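Local coordinates for Aac(6')-ib (Escherichia coli, PDB 2BUE), which probably transfers the acetyl group of acetyl-CoA to the 6'-amine of aminoglycosides such as kanamycin B, giving resistance to these antibiotics, at residues 94-99 with 116-121; 151-156 with 185-190. The protein carries 2 engineered substitutions. All coordinates share one frame; numbering follows the deposited sequence. Where two conformers were deposited one is given.

Both contacts lie in the mixed beta sheet of the GNAT fold, their centres about 10 Å apart. They follow one another along the chain: interaction 1 pairs strands 88-97 and 114-121, and interaction 2 pairs 151-154 with 183-191. Between them, helix 131-144 makes a beta-alpha-beta crossover that sets 114-121 and 151-154 side by side and parallel. Across that seam Y96 OH meets Q153 NE2, and T154 OG1 meets I117 O, both probable hydrogen bonds. Each contact supplies an aspartate, D118 or D155, to the same ribostamycin amine, while the C-terminal end of 114-121 binds coenzyme A, so sheet, antibiotic and cofactor meet here.

Interaction 1 of 2, residues 94-99 with 116-121; sequences QSYVAL and GIDQLL. With RIO (ribostamycin), chain C.
The amide of Q94 and the carboxylate of D118 cross with their planes 71° apart, beneath ribostamycin, on one face of an antiparallel strand pair in the central sheet of the GNAT fold. Q94 and D118 form a hydrogen-bonded pair, with N-H of each strand given to the carbonyl of the other, and Y96 with G116 forms the next such pair. S95 and I117, between them, turn to the opposite face, where both touch L143 of helix 131-144.

With CG between the backbone N and the carbonyl carbon (chi1 57°), the Q94 chain runs extended to the drug. Its NE2 suits the place because it can donate twice: to D118 OD2 at 2.9 Å, and to ribostamycin O3 at 3.2 Å. The first partner lies in the amide plane, yet NE2 approaches OD2 from above the carboxylate plane. OE1 is held by Y92 OH, which fixes which end of the amide faces D118.

An aspartate is short enough to stay close to its own strand and still offer two oxygens. While OD2 takes the glutamine, OD1 accepts from two drug amines, with N3, the 6'-amine, at 2.8 Å and N2 at the same distance.

Y96 lies flat across the neighbouring strand. Because G116 has no side chain, its CA can sit over one ring face, 3.6 Å from the centroid in a CH-pi contact. Over the opposite face stands ribostamycin N1, offset toward the rim and 3.3 Å from CZ. D118 OD2 comes to the ring edge, 3.4 Å from CE2. The hydroxyl, whose protein partner is Q153, also meets a water in the ring plane, 2.6 Å from OH, and that water probably donates to I117 O.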
loop_
_atom_site.group_PDB
_atom_site.type_symbol
_atom_site.label_atom_id
_atom_site.label_comp_id
_atom_site.label_asym_id
_atom_site.label_seq_id
_atom_site.Cartn_x
_atom_site.Cartn_y
_atom_site.Cartn_z
ATOM N N GLN A 94 -2.909 -1.973 1.680
ATOM C CA GLN A 94 -3.793 -2.639 0.722
ATOM C C GLN A 94 -2.964 -3.095 -0.455
ATOM O O GLN A 94 -1.934 -2.469 -0.776
ATOM C CB GLN A 94 -4.932 -1.721 0.274
ATOM C CG GLN A 94 -4.444 -0.396 -0.334
ATOM C CD GLN A 94 -5.583 0.507 -0.773
ATOM O OE1 GLN A 94 -6.641 0.582 -0.121
ATOM N NE2 GLN A 94 -5.355 1.241 -1.856
ATOM N N SER A 95 -3.375 -4.216 -1.051
ATOM C CA SER A 95 -2.817 -4.646 -2.321
ATOM C C SER A 95 -3.944 -4.685 -3.359
ATOM O O SER A 95 -5.123 -4.877 -3.013
ATOM C CB SER A 95 -2.147 -6.021 -2.212
ATOM O OG SER A 95 -3.076 -7.020 -1.810
ATOM N N TYR A 96 -3.602 -4.530 -4.629
ATOM C CA TYR A 96 -4.626 -4.523 -5.663
ATOM C C TYR A 96 -4.108 -5.189 -6.925
ATOM O O TYR A 96 -2.885 -5.214 -7.178
ATOM C CB TYR A 96 -5.193 -3.094 -5.937
ATOM C CG TYR A 96 -4.124 -2.106 -6.361
ATOM C CD1 TYR A 96 -3.751 -2.010 -7.712
ATOM C CD2 TYR A 96 -3.488 -1.268 -5.418
ATOM C CE1 TYR A 96 -2.745 -1.131 -8.129
ATOM C CE2 TYR A 96 -2.463 -0.365 -5.852
ATOM C CZ TYR A 96 -2.110 -0.317 -7.194
ATOM O OH TYR A 96 -1.127 0.530 -7.658
ATOM N N VAL A 97 -5.038 -5.757 -7.692
ATOM C CA VAL A 97 -4.701 -6.261 -9.020
ATOM C C VAL A 97 -4.720 -5.065 -9.971
ATOM O O VAL A 97 -5.772 -4.483 -10.236
ATOM C CB VAL A 97 -5.714 -7.354 -9.482
ATOM C CG1 VAL A 97 -5.356 -7.832 -10.916
ATOM C CG2 VAL A 97 -5.688 -8.532 -8.486
ATOM N N ALA A 98 -3.561 -4.720 -10.528
ATOM C CA ALA A 98 -3.467 -3.510 -11.350
ATOM C C ALA A 98 -4.391 -3.555 -12.598
ATOM O O ALA A 98 -5.076 -2.590 -12.902
ATOM C CB ALA A 98 -2.011 -3.260 -11.751
ATOM N N LEU A 99 -4.409 -4.690 -13.298
ATOM C CA LEU A 99 -5.272 -4.869 -14.466
ATOM C C LEU A 99 -6.776 -4.702 -14.114
ATOM O O LEU A 99 -7.581 -4.280 -14.970
ATOM C CB LEU A 99 -4.973 -6.235 -15.086
ATOM C CG LEU A 99 -5.508 -6.558 -16.475
ATOM C CD1 LEU A 99 -4.867 -5.636 -17.476
ATOM C CD2 LEU A 99 -5.185 -8.015 -16.807
ATOM N N GLY A 116 -0.317 -3.928 -7.022
ATOM C CA GLY A 116 0.190 -2.683 -6.455
ATOM C C GLY A 116 -0.093 -2.649 -4.968
ATOM O O GLY A 116 -0.935 -3.406 -4.466
ATOM N N ILE A 117 0.592 -1.762 -4.268
ATOM C CA ILE A 117 0.389 -1.599 -2.831
ATOM C C ILE A 117 0.288 -0.119 -2.447
ATOM O O ILE A 117 0.854 0.763 -3.134
ATOM C CB ILE A 117 1.510 -2.274 -2.018
ATOM C CG1 ILE A 117 2.892 -1.697 -2.400
ATOM C CG2 ILE A 117 1.497 -3.809 -2.262
ATOM C CD1 ILE A 117 4.042 -2.138 -1.439
ATOM N N ASP A 118 -0.399 0.110 -1.332
ATOM C CA ASP A 118 -0.459 1.445 -0.684
ATOM C C ASP A 118 -0.466 1.161 0.804
ATOM O O ASP A 118 -0.959 0.116 1.236
ATOM C CB ASP A 118 -1.750 2.175 -1.048
ATOM C CG ASP A 118 -1.942 2.328 -2.546
ATOM O OD1 ASP A 118 -1.268 3.183 -3.150
ATOM O OD2 ASP A 118 -2.776 1.589 -3.094
ATOM N N GLN A 119 0.099 2.056 1.605
ATOM C CA GLN A 119 0.110 1.814 3.043
ATOM C C GLN A 119 0.371 3.082 3.844
ATOM O O GLN A 119 0.797 4.112 3.302
ATOM C CB GLN A 119 1.123 0.710 3.429
ATOM C CG GLN A 119 2.563 1.134 3.465
ATOM C CD GLN A 119 3.109 1.488 2.127
ATOM O OE1 GLN A 119 2.893 0.775 1.135
ATOM N NE2 GLN A 119 3.867 2.587 2.081
ATOM N N LEU A 120 0.034 2.989 5.119
ATOM C CA LEU A 120 0.215 4.107 6.043
ATOM C C LEU A 120 0.510 3.552 7.441
ATOM O O LEU A 120 0.035 2.472 7.814
ATOM C CB LEU A 120 -1.032 5.004 6.063
ATOM C CG LEU A 120 -2.337 4.356 6.572
ATOM C CD1 LEU A 120 -2.486 4.544 8.091
ATOM C CD2 LEU A 120 -3.555 4.911 5.833
ATOM N N LEU A 121 1.293 4.317 8.196
ATOM C CA LEU A 121 1.520 4.050 9.612
ATOM C C LEU A 121 0.585 4.927 10.454
ATOM O O LEU A 121 0.505 6.148 10.272
ATOM C CB LEU A 121 2.981 4.355 9.989
ATOM C CG LEU A 121 4.047 3.401 9.432
ATOM C CD1 LEU A 121 5.454 3.854 9.910
ATOM C CD2 LEU A 121 3.725 1.957 9.848
HETATM O O1 RIO C . -7.737 3.852 -0.673
HETATM C C1 RIO C . -8.780 2.919 -0.990
HETATM C C2 RIO C . -9.584 3.474 -2.172
HETATM O O2 RIO C . -8.770 4.293 -3.036
HETATM C C3 RIO C . -8.224 3.484 -4.091
HETATM O O3 RIO C . -6.816 3.253 -3.878
HETATM C C4 RIO C . -5.969 3.643 -5.030
HETATM C C5 RIO C . -5.844 2.495 -6.073
HETATM O O4 RIO C . -7.113 2.184 -6.621
HETATM C C6 RIO C . -4.848 2.787 -7.209
HETATM N N1 RIO C . -4.683 1.554 -8.033
HETATM C C7 RIO C . -3.470 3.197 -6.624
HETATM C C8 RIO C . -3.627 4.409 -5.683
HETATM N N2 RIO C . -2.274 4.819 -5.209
HETATM C C9 RIO C . -4.574 4.063 -4.481
HETATM O O5 RIO C . -4.748 5.318 -3.763
HETATM C C10 RIO C . -4.742 5.171 -2.342
HETATM O O6 RIO C . -3.430 5.193 -1.836
HETATM C C11 RIO C . -2.723 6.482 -1.926
HETATM C C12 RIO C . -1.390 6.292 -1.164
HETATM N N3 RIO C . -0.429 5.541 -1.986
HETATM C C13 RIO C . -3.564 7.631 -1.292
HETATM O O7 RIO C . -2.888 8.880 -1.569
HETATM C C14 RIO C . -4.989 7.643 -1.898
HETATM O O8 RIO C . -5.814 8.718 -1.362
HETATM C C15 RIO C . -5.663 6.271 -1.732
HETATM N N4 RIO C . -6.988 6.225 -2.349
HETATM C C16 RIO C . -9.074 2.187 -4.109
HETATM O O9 RIO C . -9.711 2.135 -5.375
HETATM C C17 RIO C . -10.198 2.440 -3.089
HETATM O O10 RIO C . -11.301 3.074 -3.796
HETATM O O HOH W 1 0.187 1.795 -5.747
#

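Interaction 2 of 2, residues 151-156 with 185-190; sequences KIQTDP and AVYMVQ. With RIO (ribostamycin), chain C.
Q153 carries CG between its backbone N and carbonyl carbon (chi1 68°) and Y187 has CG anti to its backbone N (chi1 -169°); from these starts the extended amide and the phenol come together. Y187 OH donates to Q153 OE1 at 2.6 Å. The amide stands nearly perpendicular to the ring, at 87°: OE1 lies at the ring edge, in its plane, but the hydroxyl sits above the carbonyl plane. A long phenol suits this place because its ring extends past T154 O to bring the hydroxyl to the glutamine. A water donates to the same hydroxyl and accepts from K151 NZ, and K151 CD lies 4.0 Å from V189 CB.

The strands are antiparallel neighbours in the GNAT sheet, with I152-Q190 and T154-M188 as hydrogen-bonded pairs. On the face toward helix 161-169, T154 CG2 lies beside M188 CB at 3.8 Å. P156 sets CG 3.7 Å from M188 SD, near coenzyme A.

Past the strand end, P156 O accepts from V186 N. D155 and the small A185 pack CB to CB at 3.9 Å; D155, an acid suited to a drug amine, accepts from ribostamycin N2 at OD1, 2.8 Å, and weakly at OD2.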
loop_
_atom_site.group_PDB
_atom_site.type_symbol
_atom_site.label_atom_id
_atom_site.label_comp_id
_atom_site.label_asym_id
_atom_site.label_seq_id
_atom_site.Cartn_x
_atom_site.Cartn_y
_atom_site.Cartn_z
ATOM N N LYS A 151 5.137 -9.141 -10.349
ATOM C CA LYS A 151 5.802 -7.852 -10.121
ATOM C C LYS A 151 4.925 -7.040 -9.185
ATOM O O LYS A 151 3.697 -7.149 -9.268
ATOM C CB LYS A 151 5.896 -7.106 -11.467
ATOM C CG LYS A 151 6.592 -5.745 -11.362
ATOM C CD LYS A 151 6.882 -5.209 -12.765
ATOM C CE LYS A 151 5.628 -4.691 -13.448
ATOM N NZ LYS A 151 5.874 -4.330 -14.917
ATOM N N ILE A 152 5.548 -6.295 -8.272
ATOM C CA ILE A 152 4.772 -5.391 -7.425
ATOM C C ILE A 152 5.092 -3.976 -7.850
ATOM O O ILE A 152 6.226 -3.679 -8.221
ATOM C CB ILE A 152 5.041 -5.616 -5.935
ATOM C CG1 ILE A 152 4.867 -7.109 -5.596
ATOM C CG2 ILE A 152 4.109 -4.754 -5.074
ATOM C CD1 ILE A 152 5.427 -7.488 -4.253
ATOM N N GLN A 153 4.058 -3.131 -7.847
ATOM C CA GLN A 153 4.227 -1.709 -8.193
ATOM C C GLN A 153 3.757 -0.842 -7.048
ATOM O O GLN A 153 2.955 -1.272 -6.184
ATOM C CB GLN A 153 3.454 -1.337 -9.465
ATOM C CG GLN A 153 1.924 -1.409 -9.247
ATOM C CD GLN A 153 1.126 -1.020 -10.482
ATOM O OE1 GLN A 153 1.475 -1.375 -11.619
ATOM N NE2 GLN A 153 0.017 -0.326 -10.258
ATOM N N THR A 154 4.234 0.398 -7.031
ATOM C CA THR A 154 3.625 1.410 -6.162
ATOM C C THR A 154 3.775 2.770 -6.860
ATOM O O THR A 154 4.556 2.876 -7.802
ATOM C CB THR A 154 4.214 1.414 -4.747
ATOM O OG1 THR A 154 3.374 2.201 -3.869
ATOM C CG2 THR A 154 5.646 1.918 -4.753
ATOM N N ASP A 155 3.025 3.761 -6.393
ATOM C CA ASP A 155 2.862 5.008 -7.150
ATOM C C ASP A 155 2.790 6.243 -6.230
ATOM O O ASP A 155 1.807 6.996 -6.286
ATOM C CB ASP A 155 1.644 4.917 -8.081
ATOM C CG ASP A 155 0.302 4.881 -7.316
ATOM O OD1 ASP A 155 0.290 4.412 -6.153
ATOM O OD2 ASP A 155 -0.706 5.369 -7.874
ATOM N N PRO A 156 3.835 6.455 -5.401
ATOM C CA PRO A 156 3.818 7.608 -4.503
ATOM C C PRO A 156 3.751 8.924 -5.279
ATOM O O PRO A 156 4.206 9.003 -6.415
ATOM C CB PRO A 156 5.159 7.512 -3.758
ATOM C CG PRO A 156 6.073 6.691 -4.711
ATOM C CD PRO A 156 5.092 5.681 -5.307
ATOM N N ALA A 185 2.462 10.505 -10.803
ATOM C CA ALA A 185 3.002 9.685 -9.746
ATOM C C ALA A 185 4.348 9.136 -10.174
ATOM O O ALA A 185 4.629 9.019 -11.373
ATOM C CB ALA A 185 2.042 8.514 -9.415
ATOM N N VAL A 186 5.173 8.811 -9.187
ATOM C CA VAL A 186 6.451 8.170 -9.471
ATOM C C VAL A 186 6.186 6.663 -9.483
ATOM O O VAL A 186 5.959 6.075 -8.432
ATOM C CB VAL A 186 7.523 8.552 -8.448
ATOM C CG1 VAL A 186 8.836 7.817 -8.731
ATOM C CG2 VAL A 186 7.745 10.091 -8.490
ATOM N N TYR A 187 6.210 6.071 -10.679
ATOM C CA TYR A 187 5.950 4.639 -10.823
ATOM C C TYR A 187 7.189 3.866 -10.360
ATOM O O TYR A 187 8.306 4.087 -10.849
ATOM C CB TYR A 187 5.652 4.332 -12.276
ATOM C CG TYR A 187 5.130 2.945 -12.455
ATOM C CD1 TYR A 187 3.906 2.555 -11.870
ATOM C CD2 TYR A 187 5.847 2.018 -13.201
ATOM C CE1 TYR A 187 3.406 1.245 -12.050
ATOM C CE2 TYR A 187 5.366 0.698 -13.375
ATOM C CZ TYR A 187 4.163 0.326 -12.785
ATOM O OH TYR A 187 3.734 -0.975 -12.943
ATOM N N MET A 188 6.990 2.961 -9.400
ATOM C CA MET A 188 8.089 2.175 -8.833
ATOM C C MET A 188 7.731 0.698 -8.884
ATOM O O MET A 188 6.584 0.342 -8.662
ATOM C CB MET A 188 8.317 2.570 -7.371
ATOM C CG MET A 188 8.656 4.077 -7.220
ATOM S SD MET A 188 8.994 4.519 -5.518
ATOM C CE MET A 188 10.570 3.741 -5.212
ATOM N N VAL A 189 8.722 -0.151 -9.128
ATOM C CA VAL A 189 8.450 -1.591 -9.243
ATOM C C VAL A 189 9.517 -2.443 -8.565
ATOM O O VAL A 189 10.677 -2.025 -8.379
ATOM C CB VAL A 189 8.264 -2.046 -10.736
ATOM C CG1 VAL A 189 7.192 -1.246 -11.469
ATOM C CG2 VAL A 189 9.592 -2.058 -11.499
ATOM N N GLN A 190 9.113 -3.666 -8.224
ATOM C CA GLN A 190 10.008 -4.707 -7.742
ATOM C C GLN A 190 9.547 -6.012 -8.408
ATOM O O GLN A 190 8.425 -6.446 -8.187
ATOM C CB GLN A 190 9.900 -4.822 -6.226
ATOM C CG GLN A 190 10.909 -5.762 -5.633
ATOM C CD GLN A 190 10.959 -5.752 -4.120
ATOM O OE1 GLN A 190 10.342 -4.902 -3.421
ATOM N NE2 GLN A 190 11.735 -6.678 -3.587
HETATM O O1 RIO C . -7.737 3.852 -0.673
HETATM C C1 RIO C . -8.780 2.919 -0.990
HETATM C C2 RIO C . -9.584 3.474 -2.172
HETATM O O2 RIO C . -8.770 4.293 -3.036
HETATM C C3 RIO C . -8.224 3.484 -4.091
HETATM O O3 RIO C . -6.816 3.253 -3.878
HETATM C C4 RIO C . -5.969 3.643 -5.030
HETATM C C5 RIO C . -5.844 2.495 -6.073
HETATM O O4 RIO C . -7.113 2.184 -6.621
HETATM C C6 RIO C . -4.848 2.787 -7.209
HETATM N N1 RIO C . -4.683 1.554 -8.033
HETATM C C7 RIO C . -3.470 3.197 -6.624
HETATM C C8 RIO C . -3.627 4.409 -5.683
HETATM N N2 RIO C . -2.274 4.819 -5.209
HETATM C C9 RIO C . -4.574 4.063 -4.481
HETATM O O5 RIO C . -4.748 5.318 -3.763
HETATM C C10 RIO C . -4.742 5.171 -2.342
HETATM O O6 RIO C . -3.430 5.193 -1.836
HETATM C C11 RIO C . -2.723 6.482 -1.926
HETATM C C12 RIO C . -1.390 6.292 -1.164
HETATM N N3 RIO C . -0.429 5.541 -1.986
HETATM C C13 RIO C . -3.564 7.631 -1.292
HETATM O O7 RIO C . -2.888 8.880 -1.569
HETATM C C14 RIO C . -4.989 7.643 -1.898
HETATM O O8 RIO C . -5.814 8.718 -1.362
HETATM C C15 RIO C . -5.663 6.271 -1.732
HETATM N N4 RIO C . -6.988 6.225 -2.349
HETATM C C16 RIO C . -9.074 2.187 -4.109
HETATM O O9 RIO C . -9.711 2.135 -5.375
HETATM C C17 RIO C . -10.198 2.440 -3.089
HETATM O O10 RIO C . -11.301 3.074 -3.796
HETATM O O HOH W 2 3.496 -2.721 -15.278
#